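Local coordinates for gram-positive cocci surface proteins LPxTG domain-containing protein (Streptococcus pneumoniae, PDB 3NZ3) that binds mucin through the domain described here and probably serves as a cell-wall-anchored adhesin on the bacterial surface, at residues Ile25-Asp30 against Asn34-Glu39; Val41-Thr46 against Asp71-Gly76; Glu90-Glu93 against Asp97-Asp100. One frame throughout, in Å; residues are numbered along the deposited sequence.

Contact 1 (Ile25-Asp30 against Asn34-Glu39); sequences IIHYVD and NQNVKE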
loop_
_atom_site.group_PDB
_atom_site.type_symbol
_atom_site.label_atom_id
_atom_site.label_comp_id
_atom_site.label_asym_id
_atom_site.label_seq_id
_atom_site.Cartn_x
_atom_site.Cartn_y
_atom_site.Cartn_z
ATOM N N ILE A 25 -3.645 2.119 0.715
ATOM C CA ILE A 25 -4.431 2.788 1.745
ATOM C C ILE A 25 -5.630 1.932 2.123
ATOM O O ILE A 25 -6.354 1.421 1.253
ATOM C CB ILE A 25 -4.890 4.192 1.296
ATOM C CG1 ILE A 25 -3.668 5.061 0.961
ATOM C CG2 ILE A 25 -5.744 4.859 2.386
ATOM C CD1 ILE A 25 -3.988 6.372 0.251
ATOM N N ILE A 26 -5.837 1.772 3.427
ATOM C CA ILE A 26 -7.019 1.088 3.919
ATOM C C ILE A 26 -7.933 2.119 4.572
ATOM O O ILE A 26 -7.495 2.883 5.441
ATOM C CB ILE A 26 -6.665 -0.047 4.911
ATOM C CG1 ILE A 26 -5.532 -0.910 4.344
ATOM C CG2 ILE A 26 -7.912 -0.898 5.225
ATOM C CD1 ILE A 26 -4.894 -1.856 5.347
ATOM N N HIS A 27 -9.182 2.158 4.118
ATOM C CA HIS A 27 -10.214 3.011 4.708
ATOM C C HIS A 27 -11.151 2.157 5.546
ATOM O O HIS A 27 -11.366 0.976 5.243
ATOM C CB HIS A 27 -11.052 3.714 3.640
ATOM C CG HIS A 27 -10.259 4.521 2.661
ATOM N ND1 HIS A 27 -9.644 5.708 2.997
ATOM C CD2 HIS A 27 -10.010 4.326 1.344
ATOM C CE1 HIS A 27 -9.042 6.205 1.930
ATOM N NE2 HIS A 27 -9.249 5.386 0.915
ATOM N N TYR A 28 -11.720 2.770 6.581
ATOM C CA TYR A 28 -12.660 2.098 7.481
ATOM C C TYR A 28 -13.916 2.951 7.564
ATOM O O TYR A 28 -13.876 4.066 8.092
ATOM C CB TYR A 28 -12.042 1.926 8.871
ATOM C CG TYR A 28 -10.767 1.113 8.871
ATOM C CD1 TYR A 28 -9.526 1.725 8.692
ATOM C CD2 TYR A 28 -10.803 -0.269 9.035
ATOM C CE1 TYR A 28 -8.342 0.974 8.683
ATOM C CE2 TYR A 28 -9.634 -1.028 9.031
ATOM C CZ TYR A 28 -8.406 -0.398 8.849
ATOM O OH TYR A 28 -7.249 -1.146 8.845
ATOM N N VAL A 29 -15.024 2.437 7.028
ATOM C CA VAL A 29 -16.249 3.232 6.923
ATOM C C VAL A 29 -17.493 2.531 7.475
ATOM O O VAL A 29 -17.535 1.305 7.614
ATOM C CB VAL A 29 -16.533 3.708 5.462
ATOM C CG1 VAL A 29 -15.334 4.465 4.868
ATOM C CG2 VAL A 29 -16.928 2.540 4.560
ATOM N N ASP A 30 -18.505 3.332 7.787
ATOM C CA ASP A 30 -19.831 2.811 8.079
ATOM C C ASP A 30 -20.426 2.276 6.772
ATOM O O ASP A 30 -20.472 2.990 5.765
ATOM C CB ASP A 30 -20.698 3.928 8.666
ATOM C CG ASP A 30 -22.060 3.446 9.128
ATOM O OD1 ASP A 30 -22.829 2.924 8.302
ATOM O OD2 ASP A 30 -22.367 3.613 10.324
ATOM N N ASN A 34 -21.232 5.689 5.008
ATOM C CA ASN A 34 -19.918 5.918 4.397
ATOM C C ASN A 34 -19.003 6.869 5.182
ATOM O O ASN A 34 -17.958 7.291 4.683
ATOM C CB ASN A 34 -20.061 6.371 2.940
ATOM C CG ASN A 34 -18.944 5.860 2.063
ATOM O OD1 ASN A 34 -18.485 4.728 2.220
ATOM N ND2 ASN A 34 -18.497 6.693 1.129
ATOM N N GLN A 35 -19.398 7.200 6.407
ATOM C CA GLN A 35 -18.571 8.009 7.305
ATOM C C GLN A 35 -17.362 7.177 7.733
ATOM O O GLN A 35 -17.495 5.979 7.978
ATOM C CB GLN A 35 -19.393 8.414 8.532
ATOM C CG GLN A 35 -18.946 9.701 9.217
ATOM C CD GLN A 35 -19.256 10.948 8.400
ATOM O OE1 GLN A 35 -18.401 11.803 8.238
ATOM N NE2 GLN A 35 -20.483 11.051 7.880
ATOM N N ASN A 36 -16.181 7.794 7.794
ATOM C CA ASN A 36 -14.994 7.084 8.264
ATOM C C ASN A 36 -15.069 6.851 9.767
ATOM O O ASN A 36 -15.266 7.792 10.539
ATOM C CB ASN A 36 -13.702 7.817 7.876
ATOM C CG ASN A 36 -13.511 7.898 6.371
ATOM O OD1 ASN A 36 -14.150 8.707 5.705
ATOM N ND2 ASN A 36 -12.631 7.060 5.828
ATOM N N VAL A 37 -14.929 5.591 10.173
ATOM C CA VAL A 37 -15.112 5.201 11.573
ATOM C C VAL A 37 -13.790 4.931 12.298
ATOM O O VAL A 37 -13.772 4.724 13.523
ATOM C CB VAL A 37 -16.079 4.001 11.710
ATOM C CG1 VAL A 37 -17.486 4.416 11.289
ATOM C CG2 VAL A 37 -15.600 2.813 10.882
ATOM N N LYS A 38 -12.704 4.928 11.524
ATOM C CA LYS A 38 -11.336 4.775 12.015
ATOM C C LYS A 38 -10.417 5.588 11.109
ATOM O O LYS A 38 -10.783 5.904 9.971
ATOM C CB LYS A 38 -10.893 3.308 11.955
ATOM C CG LYS A 38 -11.202 2.462 13.169
ATOM C CD LYS A 38 -10.878 0.982 12.902
ATOM C CE LYS A 38 -9.381 0.751 12.741
ATOM N NZ LYS A 38 -8.989 -0.673 12.940
ATOM N N GLU A 39 -9.225 5.914 11.607
ATOM C CA GLU A 39 -8.196 6.554 10.785
ATOM C C GLU A 39 -7.771 5.639 9.635
ATOM O O GLU A 39 -7.699 4.419 9.799
ATOM C CB GLU A 39 -6.964 6.886 11.627
ATOM C CG GLU A 39 -7.033 8.203 12.373
ATOM C CD GLU A 39 -5.661 8.822 12.563
ATOM O OE1 GLU A 39 -4.736 8.108 13.002
ATOM O OE2 GLU A 39 -5.499 10.022 12.260
HETATM O O HOH W 1 -10.676 5.362 7.286
HETATM O O HOH W 2 -6.443 -0.630 11.215
#
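Backbone hydrogen bonds make a short, splayed hairpin-like turn, in which Asn-34 to Lys-38 pair briefly with the end of strand 14-30 before the chain turns off at Lys-38. Val-37 N gives to Tyr-28 O (2.8 Å) and Asp-30 N to Gln-35 O (2.8 Å). Asn-34 and Gln-35 sit opposite Asp-30 as a G1 beta bulge, consistent with the more bent bond from Asn-34 N to Asp-30 O (2.9 Å). Val-29 and Asn-36 form an antiparallel non-hydrogen-bonded pair. Past them the ladder is completed through solvent: one water accepts from Tyr-28 N and Asn-36 ND2 and donates to Lys-38 O. Asp-30 OD1 accepts from Val-32 N, closing an Asx turn, and from Thr-33 N, while OD2 bonds Tyr-81 OH.

The aromatic contact belongs to Tyr-28 and Lys-38. A bend at chi3 (67°) lays the lysine over one face of the ring, CE lying 3.9 Å from the Tyr-28 centroid as a CH-pi contact. Its NZ makes a cation-pi contact, 4.2 Å from that centroid. A second water accepts from Lys-38 NZ and bonds Tyr-28 OH (2.6 Å). Ring and water together hold the ammonium, which probably steadies the charge and limits the swing of the chain.

Contact 2 (Val41-Thr46 against Asp71-Gly76); sequences VVQPVT and DEVISG
Gln-43 NE2 gives the one hydrogen bond between Val-41-Thr-46 and Asp-71-Gly-76, reaching Asp-71 O at 3.0 Å. The bond is nearly straight (166° at the hydrogen), and the acceptor lies close to the plane of the glutamine amide. From the acceptor's side the approach is less regular, the donor standing tilted from the plane of the Asp-71 carbonyl. An extended side chain, with CD anti to CA (chi2 -176°), carries the amide across a distance at which the two backbones cannot pair directly. The other end of that amide is engaged as well, since OE1 accepts from Arg-24 NE.

The apolar contact is made by two valines, Val-41 CG1 meeting Val-73 CG2 at 4.0 Å as they reach toward each other tip to tip. The same Val-73 methyl lies close against the amide nitrogen, CG2 being 3.3 Å from Gln-43 NE2. Ile-26 and Tyr-28 of strand 14-30 also touch Val-73, which therefore faces the four-stranded sheet from the smaller one, in keeping with the layered sheets of an Ig-like fold. With both ends of its amide bonded, Gln-43 has its flip settled, and a directional polar tie lies beside the valine packing that joins the two sheets.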
loop_
_atom_site.group_PDB
_atom_site.type_symbol
_atom_site.label_atom_id
_atom_site.label_comp_id
_atom_site.label_asym_id
_atom_site.label_seq_id
_atom_site.Cartn_x
_atom_site.Cartn_y
_atom_site.Cartn_z
ATOM N N VAL A 41 -5.248 3.723 7.249
ATOM C CA VAL A 41 -3.917 3.128 7.369
ATOM C C VAL A 41 -3.199 3.294 6.020
ATOM O O VAL A 41 -3.699 2.855 4.979
ATOM C CB VAL A 41 -3.980 1.639 7.821
ATOM C CG1 VAL A 41 -2.638 0.936 7.615
ATOM C CG2 VAL A 41 -4.403 1.545 9.295
ATOM N N VAL A 42 -2.046 3.957 6.042
ATOM C CA VAL A 42 -1.300 4.252 4.819
ATOM C C VAL A 42 -0.002 3.444 4.837
ATOM O O VAL A 42 0.769 3.519 5.804
ATOM C CB VAL A 42 -1.023 5.775 4.668
ATOM C CG1 VAL A 42 -0.191 6.081 3.403
ATOM C CG2 VAL A 42 -2.333 6.565 4.628
ATOM N N GLN A 43 0.217 2.659 3.780
ATOM C CA GLN A 43 1.370 1.757 3.697
ATOM C C GLN A 43 2.238 2.035 2.465
ATOM O O GLN A 43 2.037 1.414 1.411
ATOM C CB GLN A 43 0.911 0.291 3.697
ATOM C CG GLN A 43 -0.010 -0.083 4.862
ATOM C CD GLN A 43 -0.357 -1.550 4.892
ATOM O OE1 GLN A 43 -0.956 -2.089 3.955
ATOM N NE2 GLN A 43 0.009 -2.209 5.977
ATOM N N PRO A 44 3.205 2.968 2.588
ATOM C CA PRO A 44 4.079 3.284 1.460
ATOM C C PRO A 44 5.278 2.342 1.377
ATOM O O PRO A 44 5.918 2.046 2.388
ATOM C CB PRO A 44 4.529 4.714 1.756
ATOM C CG PRO A 44 4.481 4.832 3.261
ATOM C CD PRO A 44 3.485 3.814 3.767
ATOM N N VAL A 45 5.557 1.846 0.179
ATOM C CA VAL A 45 6.743 1.033 -0.042
ATOM C C VAL A 45 7.595 1.698 -1.119
ATOM O O VAL A 45 7.108 1.988 -2.210
ATOM C CB VAL A 45 6.374 -0.426 -0.390
ATOM C CG1 VAL A 45 7.573 -1.186 -0.970
ATOM C CG2 VAL A 45 5.828 -1.149 0.862
ATOM N N THR A 46 8.862 1.946 -0.796
ATOM C CA THR A 46 9.764 2.655 -1.699
ATOM C C THR A 46 10.815 1.711 -2.266
ATOM O O THR A 46 11.721 1.260 -1.558
ATOM C CB THR A 46 10.394 3.893 -1.003
ATOM O OG1 THR A 46 9.345 4.792 -0.628
ATOM C CG2 THR A 46 11.374 4.635 -1.927
ATOM N N ASP A 71 2.214 -4.847 4.903
ATOM C CA ASP A 71 1.945 -5.728 6.033
ATOM C C ASP A 71 0.452 -5.994 6.207
ATOM O O ASP A 71 -0.394 -5.179 5.814
ATOM C CB ASP A 71 2.500 -5.137 7.330
ATOM C CG ASP A 71 4.012 -5.131 7.378
ATOM O OD1 ASP A 71 4.651 -5.932 6.662
ATOM O OD2 ASP A 71 4.561 -4.307 8.139
ATOM N N GLU A 72 0.148 -7.138 6.807
ATOM C CA GLU A 72 -1.206 -7.446 7.249
ATOM C C GLU A 72 -1.695 -6.376 8.221
ATOM O O GLU A 72 -0.929 -5.885 9.064
ATOM C CB GLU A 72 -1.254 -8.830 7.920
ATOM C CG GLU A 72 -2.616 -9.159 8.530
ATOM C CD GLU A 72 -2.654 -10.449 9.344
ATOM O OE1 GLU A 72 -1.644 -10.806 9.980
ATOM O OE2 GLU A 72 -3.725 -11.097 9.361
ATOM N N VAL A 73 -2.968 -6.004 8.089
ATOM C CA VAL A 73 -3.599 -5.085 9.031
ATOM C C VAL A 73 -4.917 -5.670 9.539
ATOM O O VAL A 73 -5.871 -5.816 8.777
ATOM C CB VAL A 73 -3.847 -3.680 8.413
ATOM C CG1 VAL A 73 -4.450 -2.741 9.444
ATOM C CG2 VAL A 73 -2.544 -3.084 7.868
ATOM N N ILE A 74 -4.950 -6.005 10.826
ATOM C CA ILE A 74 -6.168 -6.500 11.478
ATOM C C ILE A 74 -7.146 -5.330 11.659
ATOM O O ILE A 74 -6.769 -4.266 12.160
ATOM C CB ILE A 74 -5.842 -7.178 12.837
ATOM C CG1 ILE A 74 -4.909 -8.381 12.622
ATOM C CG2 ILE A 74 -7.119 -7.622 13.564
ATOM C CD1 ILE A 74 -4.125 -8.783 13.868
ATOM N N SER A 75 -8.387 -5.522 11.216
ATOM C CA SER A 75 -9.435 -4.519 11.395
ATOM C C SER A 75 -9.972 -4.624 12.816
ATOM O O SER A 75 -10.575 -5.632 13.184
ATOM C CB SER A 75 -10.574 -4.729 10.391
ATOM O OG SER A 75 -10.097 -4.883 9.063
ATOM N N GLY A 76 -9.752 -3.588 13.618
ATOM C CA GLY A 76 -10.156 -3.620 15.032
ATOM C C GLY A 76 -11.663 -3.578 15.218
ATOM O O GLY A 76 -12.393 -3.182 14.308
#

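Contact 3 (Glu90-Glu93 against Asp97-Asp100); sequences ESQE and DSSD. With SO4 (sulfate ion), chain C.
Ser-98 and Glu-93 approach each other without bonding: Ser-98 OG stands 4.0 Å from Glu-93 O, and Ser-98 OG instead bonds Thr-95 N, within the turn that links the two segments. Direct packing between Glu-90-Glu-93 and Asp-97-Asp-100 is accordingly slight, and polar groups within each segment matter more. The Glu-93 carbonyl is taken by Gln-92 NE2 at 3.0 Å, in a nearly straight bond (173° at the hydrogen) that lies close to the plane of the Gln-92 amide. CG set anti to the backbone N (chi1 -169°) and an extended chain beyond it bring NE2 round to this carbonyl of its own neighbour. On the far side, Ser-99 OG gives to Asp-100 O, approaching from above the plane of that carbonyl.

In the Ig-like fold this is where the chain leaves strand 88-94 of the two-stranded sheet and passes to strand 101-107, an outermost strand of the four-stranded one. A single water links the two segments. It accepts from Gln-92 NE2 (3.1 Å) and lies within bonding distance of both Ser-99 O and O2 of a sulfate ion.

The sulfate, probably from the crystallisation liquor, makes the anion contact. Ser-99 N gives to sulfate O1 at 3.2 Å. The charge comes from Lys-101, whose NZ also bonds the anion and makes a weak hydrogen bond to Gln-92 OE1, placing a positive group beside both the sulfate and the glutamine amide.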
loop_
_atom_site.group_PDB
_atom_site.type_symbol
_atom_site.label_atom_id
_atom_site.label_comp_id
_atom_site.label_asym_id
_atom_site.label_seq_id
_atom_site.Cartn_x
_atom_site.Cartn_y
_atom_site.Cartn_z
ATOM N N GLU A 90 -4.944 -8.663 4.220
ATOM C CA GLU A 90 -3.779 -9.549 4.092
ATOM C C GLU A 90 -2.523 -8.792 3.670
ATOM O O GLU A 90 -2.613 -7.761 3.001
ATOM C CB GLU A 90 -4.056 -10.668 3.076
ATOM C CG GLU A 90 -5.279 -11.543 3.378
ATOM C CD GLU A 90 -5.128 -12.380 4.639
ATOM O OE1 GLU A 90 -4.025 -12.915 4.883
ATOM O OE2 GLU A 90 -6.124 -12.509 5.383
ATOM N N SER A 91 -1.357 -9.303 4.071
ATOM C CA SER A 91 -0.084 -8.774 3.574
ATOM C C SER A 91 0.017 -9.055 2.073
ATOM O O SER A 91 -0.577 -10.014 1.580
ATOM C CB SER A 91 1.108 -9.380 4.322
ATOM O OG SER A 91 1.268 -10.751 4.015
ATOM N N GLN A 92 0.742 -8.206 1.347
ATOM C CA GLN A 92 0.875 -8.367 -0.102
ATOM C C GLN A 92 2.275 -7.986 -0.576
ATOM O O GLN A 92 2.792 -6.937 -0.192
ATOM C CB GLN A 92 -0.164 -7.515 -0.842
ATOM C CG GLN A 92 -0.269 -7.823 -2.345
ATOM C CD GLN A 92 -0.707 -6.627 -3.174
ATOM O OE1 GLN A 92 -1.870 -6.218 -3.138
ATOM N NE2 GLN A 92 0.228 -6.067 -3.945
ATOM N N GLU A 93 2.871 -8.836 -1.414
ATOM C CA GLU A 93 4.158 -8.524 -2.050
ATOM C C GLU A 93 4.012 -7.308 -2.963
ATOM O O GLU A 93 3.019 -7.169 -3.684
ATOM C CB GLU A 93 4.690 -9.716 -2.860
ATOM C CG GLU A 93 6.156 -9.547 -3.316
ATOM C CD GLU A 93 6.586 -10.519 -4.420
ATOM O OE1 GLU A 93 5.720 -11.063 -5.138
ATOM O OE2 GLU A 93 7.811 -10.712 -4.576
ATOM N N ASP A 97 6.144 -3.578 -10.610
ATOM C CA ASP A 97 4.968 -3.670 -11.471
ATOM C C ASP A 97 3.652 -3.430 -10.721
ATOM O O ASP A 97 2.605 -3.240 -11.349
ATOM C CB ASP A 97 4.936 -5.023 -12.192
ATOM C CG ASP A 97 6.128 -5.218 -13.124
ATOM O OD1 ASP A 97 6.461 -4.285 -13.890
ATOM O OD2 ASP A 97 6.736 -6.307 -13.074
ATOM N N SER A 98 3.708 -3.433 -9.386
ATOM C CA SER A 98 2.521 -3.203 -8.551
ATOM C C SER A 98 1.955 -1.793 -8.742
ATOM O O SER A 98 2.704 -0.837 -8.962
ATOM C CB SER A 98 2.842 -3.435 -7.069
ATOM O OG SER A 98 3.367 -4.733 -6.843
ATOM N N SER A 99 0.630 -1.678 -8.675
ATOM C CA SER A 99 -0.034 -0.373 -8.660
ATOM C C SER A 99 -0.483 -0.027 -7.238
ATOM O O SER A 99 -0.578 -0.912 -6.384
ATOM C CB SER A 99 -1.232 -0.356 -9.619
ATOM O OG SER A 99 -2.424 -0.816 -8.992
ATOM N N ASP A 100 -0.739 1.256 -6.989
ATOM C CA ASP A 100 -1.314 1.702 -5.721
ATOM C C ASP A 100 -2.641 0.990 -5.498
ATOM O O ASP A 100 -3.341 0.657 -6.458
ATOM C CB ASP A 100 -1.546 3.213 -5.719
ATOM C CG ASP A 100 -0.254 4.014 -5.755
ATOM O OD1 ASP A 100 0.809 3.502 -5.339
ATOM O OD2 ASP A 100 -0.308 5.182 -6.189
HETATM S S SO4 C . -1.475 -5.764 -8.902
HETATM O O1 SO4 C . -0.881 -4.442 -9.065
HETATM O O2 SO4 C . -1.182 -6.267 -7.564
HETATM O O3 SO4 C . -2.920 -5.671 -9.085
HETATM O O4 SO4 C . -0.924 -6.690 -9.887
HETATM O O HOH W 3 -0.676 -4.067 -6.073
#

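Overall arrangement
The three contacts come in series along one mucin-binding domain, an all-beta, Ig-like unit. Contact 1 lies toward one end of the elongated chain, its centre about 16 Å from the centre of the chain, while contacts 2 and 3 sit more centrally, with centres about 11 Å apart. Contacts 1 and 2, about 14 Å between centres, touch directly and share the four-stranded sheet, where strands 14-30 and 39-53 are neighbours. Contact 2 meets contact 3 through strands 68-74 and 88-94, partners in the two-stranded sheet. Contacts 1 and 3 do not touch. Contact 1 thus ends strand 14-30, contact 2 joins the two sheets, and contact 3 lies where the chain passes from one sheet to the other.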